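Local coordinates for protein scavenger receptor with C-type lectin type I (Homo sapiens, PDB 2OX8) that binds the leukocyte cell-surface glycan Lewis x through its C-type lectin carbohydrate-recognition domain, at residues V21-F26 with V123-C128; K15-S20 with Q50-Q55; N87-Q92 with A112-D117; I64-S69 with D105-I110. All blocks are in the same frame, centred on the assembly; numbering follows the deposited sequence.

Contact 1. Residues V21-F26 with V123-C128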
loop_
_atom_site.group_PDB
_atom_site.type_symbol
_atom_site.label_atom_id
_atom_site.label_comp_id
_atom_site.label_asym_id
_atom_site.label_seq_id
_atom_site.Cartn_x
_atom_site.Cartn_y
_atom_site.Cartn_z
ATOM N N VAL A 21 11.863 -2.092 6.650
ATOM C CA VAL A 21 12.956 -1.238 7.045
ATOM C C VAL A 21 13.611 -0.776 5.753
ATOM O O VAL A 21 13.834 0.413 5.564
ATOM C CB VAL A 21 13.967 -2.004 7.890
ATOM C CG1 VAL A 21 15.213 -1.156 8.095
ATOM C CG2 VAL A 21 13.324 -2.381 9.226
ATOM N N GLU A 22 13.905 -1.700 4.841
ATOM C CA GLU A 22 14.525 -1.261 3.603
ATOM C C GLU A 22 13.495 -0.722 2.626
ATOM O O GLU A 22 12.308 -1.063 2.683
ATOM C CB GLU A 22 15.330 -2.371 2.922
ATOM C CG GLU A 22 16.441 -1.796 2.009
ATOM C CD GLU A 22 17.141 -2.844 1.133
ATOM O OE1 GLU A 22 17.549 -3.904 1.666
ATOM O OE2 GLU A 22 17.295 -2.594 -0.090
ATOM N N LYS A 23 13.973 0.146 1.740
ATOM C CA LYS A 23 13.146 0.765 0.719
ATOM C C LYS A 23 13.487 0.092 -0.606
ATOM O O LYS A 23 14.631 -0.314 -0.817
ATOM C CB LYS A 23 13.466 2.253 0.635
ATOM C CG LYS A 23 13.334 3.002 1.941
ATOM C CD LYS A 23 14.054 4.339 1.856
ATOM C CE LYS A 23 13.656 5.280 2.992
ATOM N NZ LYS A 23 12.315 5.895 2.776
ATOM N N GLU A 24 12.504 -0.026 -1.492
ATOM C CA GLU A 24 12.728 -0.642 -2.793
ATOM C C GLU A 24 11.673 -0.295 -3.845
ATOM O O GLU A 24 10.666 0.366 -3.559
ATOM C CB GLU A 24 12.848 -2.166 -2.639
ATOM C CG GLU A 24 14.132 -2.567 -1.924
ATOM C CD GLU A 24 14.518 -4.011 -2.116
ATOM O OE1 GLU A 24 14.585 -4.451 -3.286
ATOM O OE2 GLU A 24 14.774 -4.698 -1.098
ATOM N N ILE A 25 11.930 -0.725 -5.074
ATOM C CA ILE A 25 11.009 -0.481 -6.175
ATOM C C ILE A 25 9.707 -1.233 -5.915
ATOM O O ILE A 25 9.695 -2.304 -5.282
ATOM C CB ILE A 25 11.638 -0.932 -7.516
ATOM C CG1 ILE A 25 12.661 0.112 -7.974
ATOM C CG2 ILE A 25 10.560 -1.141 -8.577
ATOM C CD1 ILE A 25 13.461 -0.322 -9.183
ATOM N N PHE A 26 8.603 -0.678 -6.392
ATOM C CA PHE A 26 7.327 -1.313 -6.162
ATOM C C PHE A 26 7.384 -2.796 -6.468
ATOM O O PHE A 26 6.993 -3.621 -5.639
ATOM C CB PHE A 26 6.245 -0.667 -7.004
ATOM C CG PHE A 26 4.867 -1.142 -6.671
ATOM C CD1 PHE A 26 4.093 -0.466 -5.737
ATOM C CD2 PHE A 26 4.335 -2.265 -7.294
ATOM C CE1 PHE A 26 2.808 -0.902 -5.432
ATOM C CE2 PHE A 26 3.047 -2.709 -6.993
ATOM C CZ PHE A 26 2.284 -2.031 -6.065
ATOM N N VAL A 123 11.826 4.533 -4.957
ATOM C CA VAL A 123 12.075 3.700 -3.792
ATOM C C VAL A 123 11.295 4.178 -2.568
ATOM O O VAL A 123 11.211 5.372 -2.300
ATOM C CB VAL A 123 13.595 3.649 -3.478
ATOM C CG1 VAL A 123 13.871 2.659 -2.381
ATOM C CG2 VAL A 123 14.367 3.248 -4.719
ATOM N N ASN A 124 10.702 3.231 -1.846
ATOM C CA ASN A 124 9.932 3.531 -0.647
ATOM C C ASN A 124 9.923 2.321 0.256
ATOM O O ASN A 124 10.312 1.226 -0.145
ATOM C CB ASN A 124 8.466 3.860 -0.963
ATOM C CG ASN A 124 8.300 5.132 -1.766
ATOM O OD1 ASN A 124 8.278 5.095 -2.998
ATOM N ND2 ASN A 124 8.179 6.265 -1.078
ATOM N N ASN A 125 9.464 2.537 1.484
ATOM C CA ASN A 125 9.336 1.474 2.455
ATOM C C ASN A 125 8.012 0.850 2.064
ATOM O O ASN A 125 7.249 1.450 1.303
ATOM C CB ASN A 125 9.265 2.049 3.870
ATOM C CG ASN A 125 10.539 2.793 4.264
ATOM O OD1 ASN A 125 10.802 3.898 3.791
ATOM N ND2 ASN A 125 11.339 2.181 5.122
ATOM N N PHE A 126 7.725 -0.339 2.579
ATOM C CA PHE A 126 6.493 -1.012 2.220
ATOM C C PHE A 126 5.902 -1.849 3.347
ATOM O O PHE A 126 6.593 -2.225 4.295
ATOM C CB PHE A 126 6.750 -1.891 0.992
ATOM C CG PHE A 126 7.850 -2.893 1.186
ATOM C CD1 PHE A 126 7.584 -4.135 1.723
ATOM C CD2 PHE A 126 9.170 -2.558 0.893
ATOM C CE1 PHE A 126 8.608 -5.034 1.975
ATOM C CE2 PHE A 126 10.206 -3.451 1.142
ATOM C CZ PHE A 126 9.923 -4.694 1.686
ATOM N N ILE A 127 4.609 -2.138 3.228
ATOM C CA ILE A 127 3.899 -2.921 4.225
ATOM C C ILE A 127 3.444 -4.255 3.632
ATOM O O ILE A 127 2.802 -4.297 2.580
ATOM C CB ILE A 127 2.654 -2.142 4.751
ATOM C CG1 ILE A 127 3.093 -0.816 5.369
ATOM C CG2 ILE A 127 1.906 -2.975 5.790
ATOM C CD1 ILE A 127 1.933 0.028 5.914
ATOM N N CYS A 128 3.795 -5.342 4.297
ATOM C CA CYS A 128 3.390 -6.661 3.848
ATOM C C CYS A 128 2.253 -7.137 4.757
ATOM O O CYS A 128 2.191 -6.800 5.948
ATOM C CB CYS A 128 4.553 -7.641 3.913
ATOM S SG CYS A 128 5.909 -7.347 2.730
#

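Contact 2. Residues K15-S20 with Q50-Q55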
loop_
_atom_site.group_PDB
_atom_site.type_symbol
_atom_site.label_atom_id
_atom_site.label_comp_id
_atom_site.label_asym_id
_atom_site.label_seq_id
_atom_site.Cartn_x
_atom_site.Cartn_y
_atom_site.Cartn_z
ATOM N N LYS A 15 -4.790 -10.759 10.913
ATOM C CA LYS A 15 -3.700 -10.545 9.985
ATOM C C LYS A 15 -2.395 -10.056 10.596
ATOM O O LYS A 15 -2.377 -9.251 11.554
ATOM C CB LYS A 15 -4.145 -9.546 8.917
ATOM C CG LYS A 15 -5.477 -9.868 8.305
ATOM C CD LYS A 15 -5.969 -8.719 7.452
ATOM C CE LYS A 15 -7.139 -9.152 6.624
ATOM N NZ LYS A 15 -8.217 -9.559 7.523
ATOM N N CYS A 16 -1.308 -10.539 10.004
ATOM C CA CYS A 16 0.040 -10.186 10.401
ATOM C C CYS A 16 0.573 -9.158 9.408
ATOM O O CYS A 16 0.530 -9.375 8.211
ATOM C CB CYS A 16 0.911 -11.433 10.410
ATOM S SG CYS A 16 0.339 -12.651 11.646
ATOM N N TYR A 17 1.048 -8.027 9.918
ATOM C CA TYR A 17 1.583 -6.969 9.082
ATOM C C TYR A 17 3.094 -6.791 9.257
ATOM O O TYR A 17 3.640 -6.981 10.340
ATOM C CB TYR A 17 0.885 -5.643 9.407
ATOM C CG TYR A 17 -0.601 -5.632 9.147
ATOM C CD1 TYR A 17 -1.477 -6.314 9.979
ATOM C CD2 TYR A 17 -1.127 -4.964 8.042
ATOM C CE1 TYR A 17 -2.845 -6.331 9.720
ATOM C CE2 TYR A 17 -2.486 -4.983 7.770
ATOM C CZ TYR A 17 -3.342 -5.662 8.612
ATOM O OH TYR A 17 -4.698 -5.651 8.371
ATOM N N TYR A 18 3.768 -6.424 8.174
ATOM C CA TYR A 18 5.199 -6.182 8.237
ATOM C C TYR A 18 5.500 -4.779 7.713
ATOM O O TYR A 18 5.189 -4.452 6.562
ATOM C CB TYR A 18 5.968 -7.212 7.407
ATOM C CG TYR A 18 7.468 -7.014 7.461
ATOM C CD1 TYR A 18 8.213 -7.450 8.552
ATOM C CD2 TYR A 18 8.131 -6.353 6.439
ATOM C CE1 TYR A 18 9.585 -7.229 8.624
ATOM C CE2 TYR A 18 9.494 -6.127 6.494
ATOM C CZ TYR A 18 10.218 -6.567 7.588
ATOM O OH TYR A 18 11.577 -6.359 7.622
ATOM N N PHE A 19 6.084 -3.943 8.564
ATOM C CA PHE A 19 6.456 -2.608 8.150
ATOM C C PHE A 19 7.928 -2.684 7.842
ATOM O O PHE A 19 8.751 -2.832 8.741
ATOM C CB PHE A 19 6.169 -1.592 9.254
ATOM C CG PHE A 19 4.710 -1.323 9.439
ATOM C CD1 PHE A 19 3.886 -2.267 10.046
ATOM C CD2 PHE A 19 4.140 -0.171 8.937
ATOM C CE1 PHE A 19 2.525 -2.062 10.143
ATOM C CE2 PHE A 19 2.774 0.042 9.033
ATOM C CZ PHE A 19 1.967 -0.906 9.634
ATOM N N SER A 20 8.255 -2.586 6.560
ATOM C CA SER A 20 9.627 -2.706 6.104
ATOM C C SER A 20 10.608 -1.666 6.613
ATOM O O SER A 20 10.257 -0.521 6.925
ATOM C CB SER A 20 9.692 -2.674 4.581
ATOM O OG SER A 20 9.664 -1.323 4.126
ATOM N N GLN A 50 -7.131 3.178 10.229
ATOM C CA GLN A 50 -6.768 3.918 11.437
ATOM C C GLN A 50 -5.695 3.189 12.251
ATOM O O GLN A 50 -4.886 3.826 12.916
ATOM C CB GLN A 50 -8.004 4.168 12.313
ATOM C CG GLN A 50 -9.096 4.960 11.585
ATOM C CD GLN A 50 -10.300 5.287 12.467
ATOM O OE1 GLN A 50 -10.880 4.404 13.110
ATOM N NE2 GLN A 50 -10.684 6.562 12.488
ATOM N N TRP A 51 -5.691 1.857 12.192
ATOM C CA TRP A 51 -4.715 1.056 12.931
ATOM C C TRP A 51 -3.356 1.139 12.262
ATOM O O TRP A 51 -2.335 1.326 12.919
ATOM C CB TRP A 51 -5.134 -0.406 12.971
ATOM C CG TRP A 51 -4.128 -1.275 13.644
ATOM C CD1 TRP A 51 -3.929 -1.403 14.983
ATOM C CD2 TRP A 51 -3.148 -2.122 13.009
ATOM N NE1 TRP A 51 -2.890 -2.274 15.233
ATOM C CE2 TRP A 51 -2.390 -2.730 14.041
ATOM C CE3 TRP A 51 -2.836 -2.424 11.676
ATOM C CZ2 TRP A 51 -1.335 -3.623 13.780
ATOM C CZ3 TRP A 51 -1.784 -3.313 11.419
ATOM C CH2 TRP A 51 -1.049 -3.899 12.470
ATOM N N ILE A 52 -3.360 0.989 10.942
ATOM C CA ILE A 52 -2.135 1.041 10.167
ATOM C C ILE A 52 -1.384 2.338 10.436
ATOM O O ILE A 52 -0.159 2.332 10.568
ATOM C CB ILE A 52 -2.449 0.880 8.671
ATOM C CG1 ILE A 52 -2.729 -0.594 8.381
ATOM C CG2 ILE A 52 -1.301 1.391 7.822
ATOM C CD1 ILE A 52 -3.165 -0.890 6.946
ATOM N N LYS A 53 -2.127 3.442 10.528
ATOM C CA LYS A 53 -1.547 4.759 10.804
ATOM C C LYS A 53 -0.916 4.821 12.208
ATOM O O LYS A 53 0.191 5.323 12.366
ATOM C CB LYS A 53 -2.627 5.845 10.667
ATOM C CG LYS A 53 -2.190 7.238 11.097
ATOM C CD LYS A 53 -3.397 8.166 11.252
ATOM C CE LYS A 53 -3.085 9.382 12.148
ATOM N NZ LYS A 53 -4.306 10.166 12.563
ATOM N N LYS A 54 -1.618 4.313 13.220
ATOM C CA LYS A 54 -1.101 4.312 14.592
ATOM C C LYS A 54 0.275 3.643 14.610
ATOM O O LYS A 54 1.181 4.095 15.305
ATOM C CB LYS A 54 -2.030 3.535 15.529
ATOM C CG LYS A 54 -3.509 3.833 15.378
ATOM C CD LYS A 54 -3.945 5.032 16.199
ATOM C CE LYS A 54 -5.389 5.426 15.871
ATOM N NZ LYS A 54 -5.532 5.929 14.457
ATOM N N GLN A 55 0.414 2.560 13.845
ATOM C CA GLN A 55 1.667 1.816 13.751
ATOM C C GLN A 55 2.813 2.589 13.127
ATOM O O GLN A 55 3.970 2.302 13.415
ATOM C CB GLN A 55 1.484 0.541 12.929
ATOM C CG GLN A 55 0.596 -0.473 13.564
ATOM C CD GLN A 55 0.859 -0.591 15.037
ATOM O OE1 GLN A 55 2.012 -0.715 15.469
ATOM N NE2 GLN A 55 -0.208 -0.554 15.830
#

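Contact 3. Residues N87-Q92 with A112-D117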
loop_
_atom_site.group_PDB
_atom_site.type_symbol
_atom_site.label_atom_id
_atom_site.label_comp_id
_atom_site.label_asym_id
_atom_site.label_seq_id
_atom_site.Cartn_x
_atom_site.Cartn_y
_atom_site.Cartn_z
ATOM N N ASN A 87 -9.109 6.160 0.850
ATOM C CA ASN A 87 -8.443 7.180 1.653
ATOM C C ASN A 87 -7.446 7.977 0.812
ATOM O O ASN A 87 -6.312 8.232 1.222
ATOM C CB ASN A 87 -7.736 6.530 2.831
ATOM C CG ASN A 87 -7.266 7.539 3.849
ATOM O OD1 ASN A 87 -8.030 8.419 4.258
ATOM N ND2 ASN A 87 -6.009 7.418 4.274
ATOM N N TRP A 88 -7.880 8.387 -0.367
ATOM C CA TRP A 88 -7.023 9.145 -1.260
ATOM C C TRP A 88 -6.748 10.591 -0.829
ATOM O O TRP A 88 -7.615 11.278 -0.293
ATOM C CB TRP A 88 -7.639 9.165 -2.657
ATOM C CG TRP A 88 -7.637 7.861 -3.336
ATOM C CD1 TRP A 88 -8.713 7.088 -3.608
ATOM C CD2 TRP A 88 -6.509 7.215 -3.940
ATOM N NE1 TRP A 88 -8.337 6.005 -4.358
ATOM C CE2 TRP A 88 -6.988 6.057 -4.579
ATOM C CE3 TRP A 88 -5.135 7.510 -4.004
ATOM C CZ2 TRP A 88 -6.154 5.186 -5.283
ATOM C CZ3 TRP A 88 -4.301 6.642 -4.706
ATOM C CH2 TRP A 88 -4.819 5.490 -5.339
ATOM N N LYS A 89 -5.530 11.045 -1.086
ATOM C CA LYS A 89 -5.155 12.410 -0.768
ATOM C C LYS A 89 -6.023 13.329 -1.636
ATOM O O LYS A 89 -6.707 12.865 -2.546
ATOM C CB LYS A 89 -3.671 12.637 -1.082
ATOM C CG LYS A 89 -3.132 13.979 -0.622
ATOM C CD LYS A 89 -1.620 14.013 -0.765
ATOM C CE LYS A 89 -1.051 15.364 -0.346
ATOM N NZ LYS A 89 0.426 15.442 -0.540
ATOM N N ALA A 90 -5.962 14.626 -1.343
ATOM C CA ALA A 90 -6.722 15.680 -2.023
ATOM C C ALA A 90 -7.103 15.539 -3.503
ATOM O O ALA A 90 -8.288 15.532 -3.838
ATOM C CB ALA A 90 -6.015 17.017 -1.815
ATOM N N GLY A 91 -6.130 15.456 -4.397
ATOM C CA GLY A 91 -6.485 15.346 -5.803
ATOM C C GLY A 91 -6.124 14.027 -6.456
ATOM O O GLY A 91 -5.886 13.973 -7.667
ATOM N N GLN A 92 -6.113 12.964 -5.653
ATOM C CA GLN A 92 -5.757 11.629 -6.119
ATOM C C GLN A 92 -6.959 10.701 -6.307
ATOM O O GLN A 92 -7.995 10.878 -5.676
ATOM C CB GLN A 92 -4.800 10.992 -5.121
ATOM C CG GLN A 92 -3.639 11.881 -4.735
ATOM C CD GLN A 92 -2.769 12.233 -5.916
ATOM O OE1 GLN A 92 -3.226 12.854 -6.875
ATOM N NE2 GLN A 92 -1.501 11.839 -5.856
ATOM N N ALA A 112 0.238 10.509 7.889
ATOM C CA ALA A 112 -1.017 11.267 7.952
ATOM C C ALA A 112 -2.117 10.296 7.548
ATOM O O ALA A 112 -3.297 10.513 7.839
ATOM C CB ALA A 112 -1.005 12.470 7.006
ATOM N N GLY A 113 -1.717 9.236 6.849
ATOM C CA GLY A 113 -2.666 8.212 6.465
ATOM C C GLY A 113 -3.193 8.109 5.049
ATOM O O GLY A 113 -3.478 7.001 4.604
ATOM N N GLN A 114 -3.328 9.226 4.339
ATOM C CA GLN A 114 -3.873 9.174 2.982
ATOM C C GLN A 114 -2.998 8.533 1.925
ATOM O O GLN A 114 -1.771 8.475 2.058
ATOM C CB GLN A 114 -4.287 10.564 2.513
ATOM C CG GLN A 114 -3.347 11.660 2.918
ATOM C CD GLN A 114 -3.879 12.448 4.083
ATOM O OE1 GLN A 114 -3.364 13.512 4.400
ATOM N NE2 GLN A 114 -4.919 11.932 4.731
ATOM N N TRP A 115 -3.656 8.038 0.880
ATOM C CA TRP A 115 -2.981 7.383 -0.236
ATOM C C TRP A 115 -2.651 8.373 -1.337
ATOM O O TRP A 115 -3.450 9.254 -1.679
ATOM C CB TRP A 115 -3.845 6.270 -0.826
ATOM C CG TRP A 115 -4.443 5.377 0.193
ATOM C CD1 TRP A 115 -4.000 5.170 1.470
ATOM C CD2 TRP A 115 -5.616 4.581 0.038
ATOM N NE1 TRP A 115 -4.835 4.295 2.130
ATOM C CE2 TRP A 115 -5.834 3.913 1.270
ATOM C CE3 TRP A 115 -6.509 4.364 -1.022
ATOM C CZ2 TRP A 115 -6.905 3.043 1.467
ATOM C CZ3 TRP A 115 -7.574 3.504 -0.829
ATOM C CH2 TRP A 115 -7.763 2.852 0.407
ATOM N N ASN A 116 -1.465 8.202 -1.897
ATOM C CA ASN A 116 -0.968 9.055 -2.947
ATOM C C ASN A 116 -0.493 8.074 -4.005
ATOM O O ASN A 116 -0.131 6.943 -3.690
ATOM C CB ASN A 116 0.201 9.884 -2.392
ATOM C CG ASN A 116 0.606 11.032 -3.305
ATOM O OD1 ASN A 116 -0.243 11.744 -3.851
ATOM N ND2 ASN A 116 1.911 11.230 -3.457
ATOM N N ASP A 117 -0.515 8.477 -5.265
ATOM C CA ASP A 117 -0.049 7.568 -6.285
ATOM C C ASP A 117 1.300 8.061 -6.758
ATOM O O ASP A 117 1.392 9.047 -7.470
ATOM C CB ASP A 117 -1.045 7.494 -7.443
ATOM C CG ASP A 117 -1.149 8.785 -8.197
ATOM O OD1 ASP A 117 -1.392 9.820 -7.542
ATOM O OD2 ASP A 117 -0.987 8.763 -9.437
#

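Contact 4. Residues I64-S69 with D105-I110. With ZN (zinc ion), chain H.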
loop_
_atom_site.group_PDB
_atom_site.type_symbol
_atom_site.label_atom_id
_atom_site.label_comp_id
_atom_site.label_asym_id
_atom_site.label_seq_id
_atom_site.Cartn_x
_atom_site.Cartn_y
_atom_site.Cartn_z
ATOM N N ILE A 64 1.529 0.389 -0.863
ATOM C CA ILE A 64 0.380 -0.440 -0.505
ATOM C C ILE A 64 0.036 -1.264 -1.764
ATOM O O ILE A 64 0.457 -0.910 -2.865
ATOM C CB ILE A 64 -0.814 0.412 -0.016
ATOM C CG1 ILE A 64 -1.286 1.404 -1.082
ATOM C CG2 ILE A 64 -0.397 1.176 1.209
ATOM C CD1 ILE A 64 -2.518 2.243 -0.634
ATOM N N GLY A 65 -0.686 -2.368 -1.615
ATOM C CA GLY A 65 -0.980 -3.205 -2.775
ATOM C C GLY A 65 -2.091 -2.682 -3.671
ATOM O O GLY A 65 -3.109 -3.348 -3.868
ATOM N N LEU A 66 -1.884 -1.491 -4.219
ATOM C CA LEU A 66 -2.872 -0.842 -5.058
ATOM C C LEU A 66 -2.176 -0.323 -6.291
ATOM O O LEU A 66 -1.121 0.324 -6.202
ATOM C CB LEU A 66 -3.524 0.312 -4.291
ATOM C CG LEU A 66 -4.709 1.046 -4.926
ATOM C CD1 LEU A 66 -5.761 0.053 -5.415
ATOM C CD2 LEU A 66 -5.306 2.010 -3.895
ATOM N N THR A 67 -2.771 -0.617 -7.443
ATOM C CA THR A 67 -2.205 -0.222 -8.720
ATOM C C THR A 67 -3.289 -0.031 -9.780
ATOM O O THR A 67 -4.427 -0.479 -9.604
ATOM C CB THR A 67 -1.226 -1.308 -9.201
ATOM O OG1 THR A 67 -1.942 -2.537 -9.417
ATOM C CG2 THR A 67 -0.155 -1.561 -8.136
ATOM N N ASP A 68 -2.934 0.648 -10.869
ATOM C CA ASP A 68 -3.878 0.850 -11.971
ATOM C C ASP A 68 -3.243 0.372 -13.281
ATOM O O ASP A 68 -3.817 0.517 -14.359
ATOM C CB ASP A 68 -4.304 2.324 -12.069
ATOM C CG ASP A 68 -3.308 3.185 -12.822
ATOM O OD1 ASP A 68 -2.085 2.971 -12.665
ATOM O OD2 ASP A 68 -3.758 4.089 -13.565
ATOM N N SER A 69 -2.064 -0.232 -13.153
ATOM C CA SER A 69 -1.291 -0.755 -14.271
ATOM C C SER A 69 -2.011 -1.750 -15.195
ATOM O O SER A 69 -1.711 -1.805 -16.387
ATOM C CB SER A 69 -0.007 -1.401 -13.743
ATOM O OG SER A 69 -0.304 -2.501 -12.898
ATOM N N ASP A 105 1.822 4.606 -11.398
ATOM C CA ASP A 105 0.690 3.696 -11.367
ATOM C C ASP A 105 0.731 2.801 -10.129
ATOM O O ASP A 105 0.050 1.779 -10.065
ATOM C CB ASP A 105 0.710 2.867 -12.653
ATOM C CG ASP A 105 0.843 3.742 -13.910
ATOM O OD1 ASP A 105 -0.133 4.414 -14.271
ATOM O OD2 ASP A 105 1.936 3.767 -14.527
ATOM N N CYS A 106 1.528 3.208 -9.142
ATOM C CA CYS A 106 1.685 2.459 -7.897
ATOM C C CYS A 106 1.396 3.347 -6.688
ATOM O O CYS A 106 2.067 4.357 -6.482
ATOM C CB CYS A 106 3.109 1.906 -7.797
ATOM S SG CYS A 106 3.538 0.732 -9.126
ATOM N N ALA A 107 0.405 2.965 -5.885
ATOM C CA ALA A 107 0.041 3.748 -4.710
ATOM C C ALA A 107 0.865 3.452 -3.443
ATOM O O ALA A 107 1.451 2.383 -3.277
ATOM C CB ALA A 107 -1.448 3.571 -4.415
ATOM N N GLY A 108 0.895 4.439 -2.557
ATOM C CA GLY A 108 1.614 4.326 -1.312
ATOM C C GLY A 108 0.910 5.183 -0.277
ATOM O O GLY A 108 0.249 6.172 -0.610
ATOM N N LEU A 109 1.050 4.786 0.982
ATOM C CA LEU A 109 0.440 5.477 2.103
ATOM C C LEU A 109 1.465 6.491 2.579
ATOM O O LEU A 109 2.664 6.212 2.555
ATOM C CB LEU A 109 0.164 4.459 3.210
ATOM C CG LEU A 109 -0.837 4.642 4.353
ATOM C CD1 LEU A 109 -0.585 3.542 5.376
ATOM C CD2 LEU A 109 -0.677 5.990 5.018
ATOM N N ILE A 110 1.016 7.668 2.993
ATOM C CA ILE A 110 1.950 8.674 3.498
ATOM C C ILE A 110 1.670 8.946 4.965
ATOM O O ILE A 110 0.595 8.622 5.466
ATOM C CB ILE A 110 1.839 10.014 2.738
ATOM C CG1 ILE A 110 0.447 10.619 2.950
ATOM C CG2 ILE A 110 2.160 9.797 1.270
ATOM C CD1 ILE A 110 0.166 11.848 2.115
HETATM ZN ZN ZN H . -1.852 4.633 -13.987
#

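Contact 1. Residues V21-F26 with V123-C128
E24 and N124 form a single antiparallel, hydrogen-bonded backbone pair, their CA atoms 5.5 Å apart, where the loop after strand 15-19 runs past the start of strand 125-131. E24 N gives its hydrogen to N124 O at 2.9 Å, whereas the return bond from N124 N to E24 O is weak at 3.3 Å. E24 O also accepts from the indole N-H of W63, so this carbonyl is shared between N124 and W63 of strand 62-67. K23 and N125 carry the polar side-chain contact. The lysine chain bends at its last torsion (chi4 -77°), which brings NZ to N125 OD1 at 2.7 Å; the ammonium lies in the carbonyl plane with a C=O...N angle of 158°. A long lysine suits this exposed place, its ammonium giving the amide oxygen of the buried N125 a donor. The other branch of that amide, N125 ND2, makes a weak hydrogen bond to S20 O. Farther in, F126 sets CE2 at 3.5 Å from E22 O, while its ring meets F32 edge-to-face and packs on A29 of helix 26-35. S20 OG bonds to both F126 N and E22 O, joining the two segments once more. The disulfide C33-C128 fixes the first helix to the last strand. Bringing the two ends of the domain together in this way, with the first helix entered just beyond, is characteristic of the C-type lectin fold.

Contact 2. Residues K15-S20 with Q50-Q55
Y17 meets W51 as the first large contact along strand 15-19. CG of the tyrosine stands anti to its carbonyl carbon (chi1 -62°), CB points toward the helix, and the ring receives W51 CZ3 over one face, offset toward the rim. The closest pair is Y17 CD1 to W51 CZ3 at 3.3 Å. With centroids 4.7 Å apart and planes at 57°, the rings meet obliquely. Tryptophan suits the place because its long indole, which stacks on F12, can also reach Y17. Beyond the ring, Y17 OH is hydrogen-bonded to E48 OE1; E48 is a zinc ligand together with F42 and E129, so the tyrosine is a second-shell residue of that metal site. I52 CD1 approaches the same ring, 4.2 Å from Y17 CE2. Here helix 46-55, the second helix of the C-type lectin fold, packs on the sheet formed by the strands near the two chain ends; the axis of its 50-55 part passes 11.0 Å from that of strand 15-19, at a crossing angle of -40°. Two residues on, F19 also faces the helix. Its tip does the touching: F19 CZ lies 3.6 Å from Q55 CB and 4.4 Å from I52 CG2. The Q55 chain turns at chi2 and takes its amide away, so its aliphatic CB meets the ring, while CG lies over a face of W51.

Contact 3. Residues N87-Q92 with A112-D117
N87 accepts the first of the two backbone hydrogen bonds that hold this loop to its strand, from W115. W115 N donates to N87 O at 2.7 Å, and K89 N donates to W115 O at 2.8 Å. Both backbone polar atoms of W115 are thus satisfied by the residues flanking W88. The loop then folds back in a type I turn closed by Q92 N to K89 O at 3.2 Å. That turn brings Q92 to the strand, where its NE2 is placed 2.4 Å from N116 OD1, too short to be trusted in detail, though it indicates a hydrogen bond. D117 OD1 is also near Q92 NE2, at 2.6 Å, but the angle is poor for a bond. The N-H of the W115 indole is taken by Q49 OE1. Aromatic packing completes the contact: the W115 edge points at a face of W88, planes 77° apart, and N87 CB sits over the five-membered ring of W115, 3.8 Å from its centroid, as a CH-pi contact. G113 has a positive phi (104°) at which a CB would be jammed, hence glycine. W115-N116-D117 is the WND motif and Q92 opens a QPD sequence; in related lectins both usually serve the sugar-binding calcium. The strand continues the sheet, N116 pairing with G108 of strand 106-109, while W115 lies on I64 and L66 of strand 62-67 and meets W77 edge-to-face.

Contact 4. Residues I64-S69 with D105-I110
D68 and D105 share a zinc ion across the ends of two antiparallel strands. D68 grips it with both oxygens, OD1 at 2.1 Å and OD2 at 2.0 Å from the zinc, whereas D105 uses OD1 alone, 1.8 Å from the metal. The two carboxylates are nearly coplanar, 21° apart, and E72 and H100 complete the protein ligands. Aspartate suits both places: its short chain keeps the carboxylate close to the backbone that positions it. D68 OD2 also takes a hydrogen bond from N73 N. The metal probably offsets the repulsion of the clustered carboxylates. One layer out, D68 N bonds to D105 O at 3.3 Å, tying the main chains of the two ligands to each other. T67 and C106 follow as a non-hydrogen-bonded pair, and C106 is held to C120 by a disulfide. Next, A107 N donates to L66 O at 3.1 Å, and I64 N donates to A107 O, also at 3.1 Å. The inverse gamma turn centred on G65 lets one residue, A107, serve both I64 and L66. The small A107 side chain fits against L66, CB to CB 3.9 Å, while I64 CG2 touches L109 CB at 3.9 Å. A metal held between the ends of two core strands and the long loop joining them is characteristic of C-type lectin domains, where relatives often hold calcium.

From the N terminus, strand 15-19 opens contact 2 and the following loop opens contact 1. Contact 2 closes first, at helix 46-55, so the two cross; they meet directly where strands 15-19 and 125-131 are neighbours. Strand 62-67 then opens contact 4, and the loop at 87-92 opens contact 3. Strand 106-109 closes contact 4 before strand 115-118 closes contact 3, so these two also cross, joined where those strands are neighbours in the sheet. Both are nested inside the loop that contact 1 closes at 123-128. F26 packs on T67, linking contact 1 to contact 4, and I52 on L109 links contact 2 to contact 4.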